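Local coordinates for lipoxygenase (Cyanothece sp., PDB 5EK8), which probably inserts both atoms of molecular oxygen into polyunsaturated fatty acids, using a non-heme iron, as a 9R-lipoxygenase, at residues L458-L463 with C558-I563; Y435-W440 with I552-Q557. All blocks are in the same frame, centred on the assembly; numbering follows the deposited sequence.

In the fold
Both contacts are made by helix 549-574, which supplies the iron ligands His570 and Asn574 in its last turns. Their centres lie about 10 Å apart, on the same side of the chain's centre. Contact 2 uses residues 552-557, near the start of this helix, and joins them to the loop between helices 421-432 and 451-473. Contact 1 follows directly with residues 558-563 and joins them to helix 451-473. Along the chain the loop comes first, then helix 451-473, and about 75 residues later the shared helix, so the segments alternate. The two sites touch where Trp460 meets Trp440 and Gln557. Loop and helix together thus pack along the iron-bearing helix in the largely helical lipoxygenase domain.

Contact 1. Residues L458-L463 with C558-I563; sequences LYWQIL and CCRHII
Segments 458-463 and 558-563, on helices 451-473 and 549-574, run with their N-to-C directions 134° apart and their axes 10.3 Å apart at closest approach, a helix-helix contact within the helical body of the lipoxygenase fold. The backbones come nearest where the CA atoms of Leu463 and Arg560 lie 6.1 Å apart. Trp460 has its CG anti to the backbone N (chi1 -174°), and the six-membered ring of its indole reaches Arg560, the two side chains meeting at about a right angle. Arg560 CD sits over this ring, 4.2 Å from its centroid and off-centre, in a CH-pi contact. Trp460 CH2 also touches Arg560 CB at 3.6 Å. The guanidinium plane is turned 67° from the indole, with Trp460 CZ2 at its edge, and has a further partner in Gln557 one turn earlier. An alanine in place of Trp460 would probably leave the aliphatic part of Arg560 without its aromatic cover and open a gap between the helices beside Gln557. The Tyr459 side chain, about 10 Å from that of the iron ligand His570, has its hydroxyl hydrogen-bonded to Thr567 of helix 549-574, and Leu463 CG lies over one face of its ring, toward the rim. The Leu463 and Ile563 side chains lie alongside each other, pointing opposite ways, with Leu463 CD2 3.6 Å and Leu463 CD1 3.8 Å from Ile563 CG2.

Contact 2. Residues Y435-W440 with I552-Q557; sequences YDWKDW and IDNLKQ
The indole of Trp437 carries Lys438 CB over one face, offset toward the rim, and has Asn554 OD1 and Gln557 CG at its edge. Asn554 stands at the far end of the six-membered ring, its amide plane 71° from the indole and its CG 3.5 Å from Trp437 CH2. The amide of Gln557 is turned less, 32° from the ring, and Gln557 CG lies 3.8 Å from Trp437 CE3. Trp437 NE1 is hydrogen-bonded to the carbonyl of Arg539, and Asn554 ND2 to that of Ile541. Residues Trp437 to Trp440 form a type II beta turn, overlapped at its start by an Asx turn in which Lys438 N donates to Asp436 OD2 at 3.0 Å. Gln557 NE2 bridges the beta turn, donating to Trp437 O at 2.8 Å, nearly straight on from the carbonyl, and to Trp440 O at 2.9 Å, on a lone pair. The second bond is more bent, its N-H...O angle being 135°. One buried amide thus ties both ends of the turn to helix 549-574, and because Gln557 OE1 accepts from Arg560 NH2, the bonds on both its polar atoms are consistent with the modelled orientation of the amide.

Contact 1. Residues L458-L463 with C558-I563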
ATOM      1  N   LEU A 458      -2.160 -21.498  -0.783  1.00 53.95           N
ATOM      2  CA  LEU A 458      -1.371 -22.007   0.338  1.00 51.24           C
ATOM      3  C   LEU A 458      -1.287 -20.961   1.450  1.00 52.09           C
ATOM      4  O   LEU A 458      -1.587 -21.237   2.627  0.83 53.25           O
ATOM      5  CB  LEU A 458       0.031 -22.391  -0.127  1.00 51.54           C
ATOM      6  CG  LEU A 458       0.681 -23.632   0.490  0.35 50.69           C
ATOM      7  CD1 LEU A 458       2.086 -23.797  -0.064  0.72 49.44           C
ATOM      8  CD2 LEU A 458       0.699 -23.579   2.016  1.00 50.59           C
ATOM      9  N   TYR A 459      -0.889 -19.751   1.063  1.00 52.10           N
ATOM     10  CA  TYR A 459      -0.782 -18.653   2.016  1.00 52.92           C
ATOM     11  C   TYR A 459      -2.121 -18.367   2.678  1.00 58.53           C
ATOM     12  O   TYR A 459      -2.183 -18.067   3.869  1.00 60.88           O
ATOM     13  CB  TYR A 459      -0.263 -17.386   1.337  1.00 48.84           C
ATOM     14  CG  TYR A 459       0.139 -16.320   2.326  1.00 45.41           C
ATOM     15  CD1 TYR A 459       1.150 -16.560   3.248  1.00 41.58           C
ATOM     16  CD2 TYR A 459      -0.492 -15.082   2.347  1.00 43.10           C
ATOM     17  CE1 TYR A 459       1.525 -15.602   4.161  1.00 41.68           C
ATOM     18  CE2 TYR A 459      -0.124 -14.111   3.260  1.00 41.40           C
ATOM     19  CZ  TYR A 459       0.889 -14.378   4.168  1.00 43.13           C
ATOM     20  OH  TYR A 459       1.282 -13.427   5.087  1.00 42.03           O
ATOM     21  N   TRP A 460      -3.189 -18.469   1.894  1.00 58.34           N
ATOM     22  CA  TRP A 460      -4.531 -18.210   2.384  1.00 56.54           C
ATOM     23  C   TRP A 460      -4.901 -19.204   3.471  1.00 56.92           C
ATOM     24  O   TRP A 460      -5.485 -18.825   4.483  1.00 61.01           O
ATOM     25  CB  TRP A 460      -5.543 -18.271   1.239  1.00 59.31           C
ATOM     26  CG  TRP A 460      -6.929 -17.869   1.643  1.00 55.65           C
ATOM     27  CD1 TRP A 460      -7.995 -18.691   1.840  1.00 54.66           C
ATOM     28  CD2 TRP A 460      -7.393 -16.538   1.908  1.00 56.06           C
ATOM     29  NE1 TRP A 460      -9.098 -17.958   2.205  1.00 58.30           N
ATOM     30  CE2 TRP A 460      -8.755 -16.633   2.253  1.00 57.36           C
ATOM     31  CE3 TRP A 460      -6.789 -15.279   1.886  1.00 54.55           C
ATOM     32  CZ2 TRP A 460      -9.524 -15.515   2.574  1.00 55.74           C
ATOM     33  CZ3 TRP A 460      -7.549 -14.173   2.204  1.00 54.37           C
ATOM     34  CH2 TRP A 460      -8.904 -14.297   2.544  1.00 55.70           C
ATOM     35  N   GLN A 461      -4.563 -20.474   3.264  1.00 56.86           N
ATOM     36  CA  GLN A 461      -4.851 -21.493   4.269  1.00 60.33           C
ATOM     37  C   GLN A 461      -4.025 -21.254   5.529  1.00 61.90           C
ATOM     38  O   GLN A 461      -4.507 -21.464   6.653  1.00 63.36           O
ATOM     39  CB  GLN A 461      -4.595 -22.894   3.712  1.00 61.28           C
ATOM     40  CG  GLN A 461      -5.868 -23.628   3.293  0.80 64.00           C
ATOM     41  CD  GLN A 461      -6.768 -22.788   2.394  1.00 62.16           C
ATOM     42  OE1 GLN A 461      -6.435 -22.513   1.238  0.73 65.33           O
ATOM     43  NE2 GLN A 461      -7.914 -22.372   2.928  1.00 57.48           N
ATOM     44  N   ILE A 462      -2.789 -20.799   5.343  1.00 61.30           N
ATOM     45  CA  ILE A 462      -1.967 -20.404   6.487  1.00 60.68           C
ATOM     46  C   ILE A 462      -2.646 -19.295   7.298  1.00 56.45           C
ATOM     47  O   ILE A 462      -2.753 -19.379   8.527  1.00 51.90           O
ATOM     48  CB  ILE A 462      -0.574 -19.925   6.051  1.00 63.65           C
ATOM     49  CG1 ILE A 462       0.199 -21.066   5.393  1.00 67.48           C
ATOM     50  CG2 ILE A 462       0.204 -19.411   7.246  1.00 63.33           C
ATOM     51  CD1 ILE A 462       1.546 -20.647   4.870  1.00 66.04           C
ATOM     52  N   LEU A 463      -3.112 -18.263   6.598  1.00 55.50           N
ATOM     53  CA  LEU A 463      -3.821 -17.154   7.231  1.00 54.54           C
ATOM     54  C   LEU A 463      -5.090 -17.629   7.929  1.00 55.80           C
ATOM     55  O   LEU A 463      -5.452 -17.120   8.981  1.00 56.10           O
ATOM     56  CB  LEU A 463      -4.165 -16.070   6.206  1.00 51.27           C
ATOM     57  CG  LEU A 463      -2.972 -15.385   5.530  1.00 54.05           C
ATOM     58  CD1 LEU A 463      -3.418 -14.129   4.807  1.00 53.46           C
ATOM     59  CD2 LEU A 463      -1.864 -15.074   6.532  1.00 53.30           C
ATOM     60  N   CYS A 558     -12.301 -10.215   7.361  1.00 47.49           N
ATOM     61  CA  CYS A 558     -11.686  -8.914   7.126  1.00 44.45           C
ATOM     62  C   CYS A 558     -10.194  -8.969   7.467  1.00 45.04           C
ATOM     63  O   CYS A 558      -9.348  -8.439   6.739  1.00 42.44           O
ATOM     64  CB  CYS A 558     -12.394  -7.834   7.947  1.00 42.19           C
ATOM     65  SG  CYS A 558     -11.844  -6.140   7.620  1.00 52.11           S
ATOM     66  N   CYS A 559      -9.882  -9.634   8.573  1.00 44.88           N
ATOM     67  CA  CYS A 559      -8.505  -9.809   9.011  1.00 45.79           C
ATOM     68  C   CYS A 559      -7.685 -10.595   7.988  1.00 47.02           C
ATOM     69  O   CYS A 559      -6.565 -10.199   7.642  1.00 47.80           O
ATOM     70  CB  CYS A 559      -8.476 -10.503  10.369  1.00 43.76           C
ATOM     71  SG  CYS A 559      -9.031  -9.453  11.745  1.00 51.31           S
ATOM     72  N   ARG A 560      -8.254 -11.700   7.506  1.00 43.92           N
ATOM     73  CA  ARG A 560      -7.643 -12.482   6.430  1.00 45.80           C
ATOM     74  C   ARG A 560      -7.349 -11.620   5.205  1.00 48.56           C
ATOM     75  O   ARG A 560      -6.262 -11.682   4.629  1.00 49.27           O
ATOM     76  CB  ARG A 560      -8.549 -13.644   6.018  1.00 48.75           C
ATOM     77  CG  ARG A 560      -8.456 -14.875   6.896  1.00 50.18           C
ATOM     78  CD  ARG A 560      -9.198 -16.041   6.258  1.00 55.16           C
ATOM     79  NE  ARG A 560     -10.638 -15.806   6.141  1.00 60.92           N
ATOM     80  CZ  ARG A 560     -11.538 -16.187   7.046  1.00 63.37           C
ATOM     81  NH1 ARG A 560     -11.152 -16.820   8.145  1.00 67.43           N
ATOM     82  NH2 ARG A 560     -12.825 -15.936   6.852  1.00 59.99           N
ATOM     83  N   HIS A 561      -8.335 -10.824   4.809  1.00 47.60           N
ATOM     84  CA  HIS A 561      -8.216  -9.938   3.656  1.00 45.27           C
ATOM     85  C   HIS A 561      -7.047  -8.956   3.810  1.00 46.77           C
ATOM     86  O   HIS A 561      -6.133  -8.898   2.968  1.00 44.50           O
ATOM     87  CB  HIS A 561      -9.533  -9.178   3.464  1.00 35.12           C
ATOM     88  CG  HIS A 561      -9.636  -8.455   2.160  1.00 33.29           C
ATOM     89  ND1 HIS A 561      -9.815  -9.105   0.957  1.00 33.25           N
ATOM     90  CD2 HIS A 561      -9.592  -7.134   1.867  1.00 34.43           C
ATOM     91  CE1 HIS A 561      -9.872  -8.217  -0.018  1.00 32.93           C
ATOM     92  NE2 HIS A 561      -9.743  -7.011   0.508  1.00 32.80           N
ATOM     93  N   ILE A 562      -7.091  -8.198   4.904  1.00 45.77           N
ATOM     94  CA  ILE A 562      -6.060  -7.223   5.237  1.00 43.70           C
ATOM     95  C   ILE A 562      -4.670  -7.846   5.227  1.00 47.34           C
ATOM     96  O   ILE A 562      -3.776  -7.383   4.512  1.00 46.22           O
ATOM     97  CB  ILE A 562      -6.315  -6.590   6.620  1.00 42.38           C
ATOM     98  CG1 ILE A 562      -7.605  -5.767   6.600  1.00 42.30           C
ATOM     99  CG2 ILE A 562      -5.129  -5.726   7.045  1.00 42.39           C
ATOM    100  CD1 ILE A 562      -8.070  -5.329   7.980  1.00 40.32           C
ATOM    101  N   ILE A 563      -4.503  -8.909   6.011  1.00 47.60           N
ATOM    102  CA  ILE A 563      -3.208  -9.567   6.120  1.00 45.26           C
ATOM    103  C   ILE A 563      -2.740 -10.065   4.761  1.00 46.33           C
ATOM    104  O   ILE A 563      -1.571  -9.910   4.409  1.00 51.00           O
ATOM    105  CB  ILE A 563      -3.246 -10.745   7.112  1.00 43.02           C
ATOM    106  CG1 ILE A 563      -3.492 -10.233   8.531  1.00 40.09           C
ATOM    107  CG2 ILE A 563      -1.940 -11.518   7.068  1.00 38.98           C
ATOM    108  CD1 ILE A 563      -3.621 -11.328   9.560  1.00 36.27           C
TER

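Contact 2. Residues Y435-W440 with I552-Q557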
ATOM      1  N   TYR A 435     -13.915  -2.505  -4.175  1.00 41.08           N
ATOM      2  CA  TYR A 435     -13.134  -3.423  -3.343  1.00 35.99           C
ATOM      3  C   TYR A 435     -13.701  -3.562  -1.940  1.00 36.78           C
ATOM      4  O   TYR A 435     -13.753  -2.593  -1.186  1.00 40.91           O
ATOM      5  CB  TYR A 435     -11.674  -2.967  -3.261  1.00 36.81           C
ATOM      6  CG  TYR A 435     -10.896  -3.127  -4.549  1.00 37.50           C
ATOM      7  CD1 TYR A 435     -11.219  -4.122  -5.459  1.00 38.59           C
ATOM      8  CD2 TYR A 435      -9.832  -2.279  -4.850  1.00 41.97           C
ATOM      9  CE1 TYR A 435     -10.504  -4.271  -6.640  1.00 42.41           C
ATOM     10  CE2 TYR A 435      -9.104  -2.422  -6.032  1.00 41.26           C
ATOM     11  CZ  TYR A 435      -9.452  -3.418  -6.921  1.00 42.94           C
ATOM     12  OH  TYR A 435      -8.756  -3.572  -8.096  1.00 45.24           O
ATOM     13  N   ASP A 436     -14.126  -4.774  -1.594  1.00 39.67           N
ATOM     14  CA  ASP A 436     -14.616  -5.061  -0.249  1.00 41.82           C
ATOM     15  C   ASP A 436     -13.978  -6.347   0.290  1.00 46.04           C
ATOM     16  O   ASP A 436     -13.410  -7.132  -0.469  1.00 46.02           O
ATOM     17  CB  ASP A 436     -16.147  -5.167  -0.247  1.00 38.59           C
ATOM     18  CG  ASP A 436     -16.717  -5.424   1.137  1.00 42.37           C
ATOM     19  OD1 ASP A 436     -16.522  -4.571   2.027  1.00 45.03           O
ATOM     20  OD2 ASP A 436     -17.350  -6.485   1.333  1.00 42.20           O
ATOM     21  N   TRP A 437     -14.075  -6.558   1.600  1.00 46.03           N
ATOM     22  CA  TRP A 437     -13.457  -7.705   2.255  1.00 47.19           C
ATOM     23  C   TRP A 437     -14.321  -8.967   2.254  1.00 49.73           C
ATOM     24  O   TRP A 437     -13.797 -10.074   2.369  1.00 52.54           O
ATOM     25  CB  TRP A 437     -13.107  -7.347   3.701  1.00 48.90           C
ATOM     26  CG  TRP A 437     -14.268  -6.781   4.462  1.00 48.20           C
ATOM     27  CD1 TRP A 437     -14.587  -5.463   4.605  1.00 45.16           C
ATOM     28  CD2 TRP A 437     -15.273  -7.515   5.179  1.00 48.22           C
ATOM     29  NE1 TRP A 437     -15.719  -5.330   5.369  1.00 49.10           N
ATOM     30  CE2 TRP A 437     -16.160  -6.575   5.733  1.00 50.17           C
ATOM     31  CE3 TRP A 437     -15.502  -8.873   5.408  1.00 48.56           C
ATOM     32  CZ2 TRP A 437     -17.267  -6.950   6.499  1.00 51.08           C
ATOM     33  CZ3 TRP A 437     -16.603  -9.244   6.164  1.00 50.86           C
ATOM     34  CH2 TRP A 437     -17.469  -8.285   6.703  1.00 49.88           C
ATOM     35  N   LYS A 438     -15.634  -8.804   2.122  1.00 51.20           N
ATOM     36  CA  LYS A 438     -16.562  -9.913   2.348  1.00 53.46           C
ATOM     37  C   LYS A 438     -16.547 -10.963   1.243  1.00 51.04           C
ATOM     38  O   LYS A 438     -16.531 -10.635   0.055  1.00 49.92           O
ATOM     39  CB  LYS A 438     -17.989  -9.389   2.534  1.00 54.76           C
ATOM     40  CG  LYS A 438     -18.880 -10.364   3.288  1.00 58.46           C
ATOM     41  CD  LYS A 438     -20.248  -9.784   3.590  1.00 60.48           C
ATOM     42  CE  LYS A 438     -21.017 -10.677   4.550  1.00 61.42           C
ATOM     43  NZ  LYS A 438     -22.383 -10.148   4.812  1.00 63.79           N
ATOM     44  N   ASP A 439     -16.550 -12.229   1.665  1.00 47.77           N
ATOM     45  CA  ASP A 439     -16.569 -13.389   0.772  1.00 48.55           C
ATOM     46  C   ASP A 439     -15.411 -13.407  -0.230  1.00 52.21           C
ATOM     47  O   ASP A 439     -15.438 -14.149  -1.214  1.00 55.33           O
ATOM     48  CB  ASP A 439     -17.903 -13.463   0.021  1.00 49.64           C
ATOM     49  CG  ASP A 439     -19.013 -14.103   0.848  1.00 54.01           C
ATOM     50  OD1 ASP A 439     -18.866 -14.196   2.087  1.00 51.52           O
ATOM     51  OD2 ASP A 439     -20.036 -14.511   0.254  1.00 58.40           O
ATOM     52  N   TRP A 440     -14.390 -12.595   0.030  1.00 48.91           N
ATOM     53  CA  TRP A 440     -13.228 -12.527  -0.843  1.00 47.76           C
ATOM     54  C   TRP A 440     -12.313 -13.728  -0.607  1.00 50.39           C
ATOM     55  O   TRP A 440     -11.996 -14.064   0.534  1.00 52.34           O
ATOM     56  CB  TRP A 440     -12.467 -11.216  -0.618  1.00 47.26           C
ATOM     57  CG  TRP A 440     -11.419 -10.928  -1.654  1.00 47.13           C
ATOM     58  CD1 TRP A 440     -11.538 -10.098  -2.729  1.00 47.83           C
ATOM     59  CD2 TRP A 440     -10.093 -11.467  -1.708  1.00 49.22           C
ATOM     60  NE1 TRP A 440     -10.368 -10.083  -3.448  1.00 47.97           N
ATOM     61  CE2 TRP A 440      -9.465 -10.919  -2.846  1.00 49.00           C
ATOM     62  CE3 TRP A 440      -9.375 -12.360  -0.905  1.00 47.77           C
ATOM     63  CZ2 TRP A 440      -8.156 -11.237  -3.202  1.00 46.87           C
ATOM     64  CZ3 TRP A 440      -8.078 -12.675  -1.261  1.00 47.57           C
ATOM     65  CH2 TRP A 440      -7.480 -12.111  -2.397  1.00 47.36           C
ATOM     66  N   ILE A 552     -18.213 -12.274  14.351  1.00 55.83           N
ATOM     67  CA  ILE A 552     -16.875 -12.816  14.537  1.00 54.56           C
ATOM     68  C   ILE A 552     -16.327 -13.337  13.212  1.00 56.62           C
ATOM     69  O   ILE A 552     -15.186 -13.049  12.858  1.00 55.22           O
ATOM     70  CB  ILE A 552     -16.858 -13.946  15.589  1.00 53.92           C
ATOM     71  CG1 ILE A 552     -17.121 -13.387  16.992  1.00 53.28           C
ATOM     72  CG2 ILE A 552     -15.527 -14.672  15.576  1.00 49.74           C
ATOM     73  CD1 ILE A 552     -15.946 -12.634  17.586  1.00 52.12           C
ATOM     74  N   ASP A 553     -17.142 -14.086  12.472  1.00 58.93           N
ATOM     75  CA  ASP A 553     -16.718 -14.595  11.168  1.00 59.04           C
ATOM     76  C   ASP A 553     -16.403 -13.458  10.201  1.00 54.65           C
ATOM     77  O   ASP A 553     -15.430 -13.523   9.444  1.00 55.21           O
ATOM     78  CB  ASP A 553     -17.786 -15.511  10.574  1.00 67.84           C
ATOM     79  CG  ASP A 553     -17.887 -16.832  11.308  1.00 81.76           C
ATOM     80  OD1 ASP A 553     -16.898 -17.223  11.966  1.00 87.75           O
ATOM     81  OD2 ASP A 553     -18.954 -17.479  11.223  1.00 86.76           O
ATOM     82  N   ASN A 554     -17.232 -12.420  10.234  1.00 51.90           N
ATOM     83  CA  ASN A 554     -16.987 -11.204   9.470  1.00 52.74           C
ATOM     84  C   ASN A 554     -15.612 -10.623   9.766  1.00 52.57           C
ATOM     85  O   ASN A 554     -14.837 -10.329   8.852  1.00 53.53           O
ATOM     86  CB  ASN A 554     -18.060 -10.156   9.771  1.00 54.17           C
ATOM     87  CG  ASN A 554     -19.304 -10.329   8.928  1.00 52.50           C
ATOM     88  OD1 ASN A 554     -19.370 -11.201   8.061  1.00 52.10           O
ATOM     89  ND2 ASN A 554     -20.308  -9.496   9.183  1.00 54.49           N
ATOM     90  N   LEU A 555     -15.320 -10.464  11.054  1.00 53.66           N
ATOM     91  CA  LEU A 555     -14.046  -9.911  11.489  1.00 54.54           C
ATOM     92  C   LEU A 555     -12.876 -10.788  11.049  1.00 58.96           C
ATOM     93  O   LEU A 555     -11.872 -10.279  10.558  1.00 60.59           O
ATOM     94  CB  LEU A 555     -14.031  -9.733  13.006  1.00 54.41           C
ATOM     95  CG  LEU A 555     -12.831  -8.948  13.540  1.00 53.86           C
ATOM     96  CD1 LEU A 555     -12.745  -7.589  12.849  1.00 49.80           C
ATOM     97  CD2 LEU A 555     -12.924  -8.788  15.050  1.00 54.23           C
ATOM     98  N   LYS A 556     -13.014 -12.099  11.221  1.00 58.52           N
ATOM     99  CA  LYS A 556     -11.991 -13.047  10.789  1.00 53.90           C
ATOM    100  C   LYS A 556     -11.703 -12.904   9.297  1.00 55.07           C
ATOM    101  O   LYS A 556     -10.544 -12.924   8.873  1.00 60.38           O
ATOM    102  CB  LYS A 556     -12.421 -14.483  11.107  1.00 49.25           C
ATOM    103  CG  LYS A 556     -12.517 -14.787  12.591  1.00 47.12           C
ATOM    104  CD  LYS A 556     -13.534 -15.879  12.861  0.36 51.73           C
ATOM    105  CE  LYS A 556     -12.929 -17.259  12.723  1.00 55.08           C
ATOM    106  NZ  LYS A 556     -12.150 -17.638  13.926  1.00 56.13           N
ATOM    107  N   GLN A 557     -12.759 -12.747   8.504  1.00 55.43           N
ATOM    108  CA  GLN A 557     -12.595 -12.606   7.060  1.00 53.66           C
ATOM    109  C   GLN A 557     -11.900 -11.296   6.700  1.00 51.90           C
ATOM    110  O   GLN A 557     -11.016 -11.268   5.842  1.00 50.96           O
ATOM    111  CB  GLN A 557     -13.949 -12.699   6.346  1.00 46.76           C
ATOM    112  CG  GLN A 557     -13.920 -12.290   4.872  1.00 45.69           C
ATOM    113  CD  GLN A 557     -12.922 -13.093   4.037  1.00 48.46           C
ATOM    114  OE1 GLN A 557     -12.526 -14.199   4.405  1.00 54.47           O
ATOM    115  NE2 GLN A 557     -12.515 -12.532   2.903  1.00 43.88           N
TER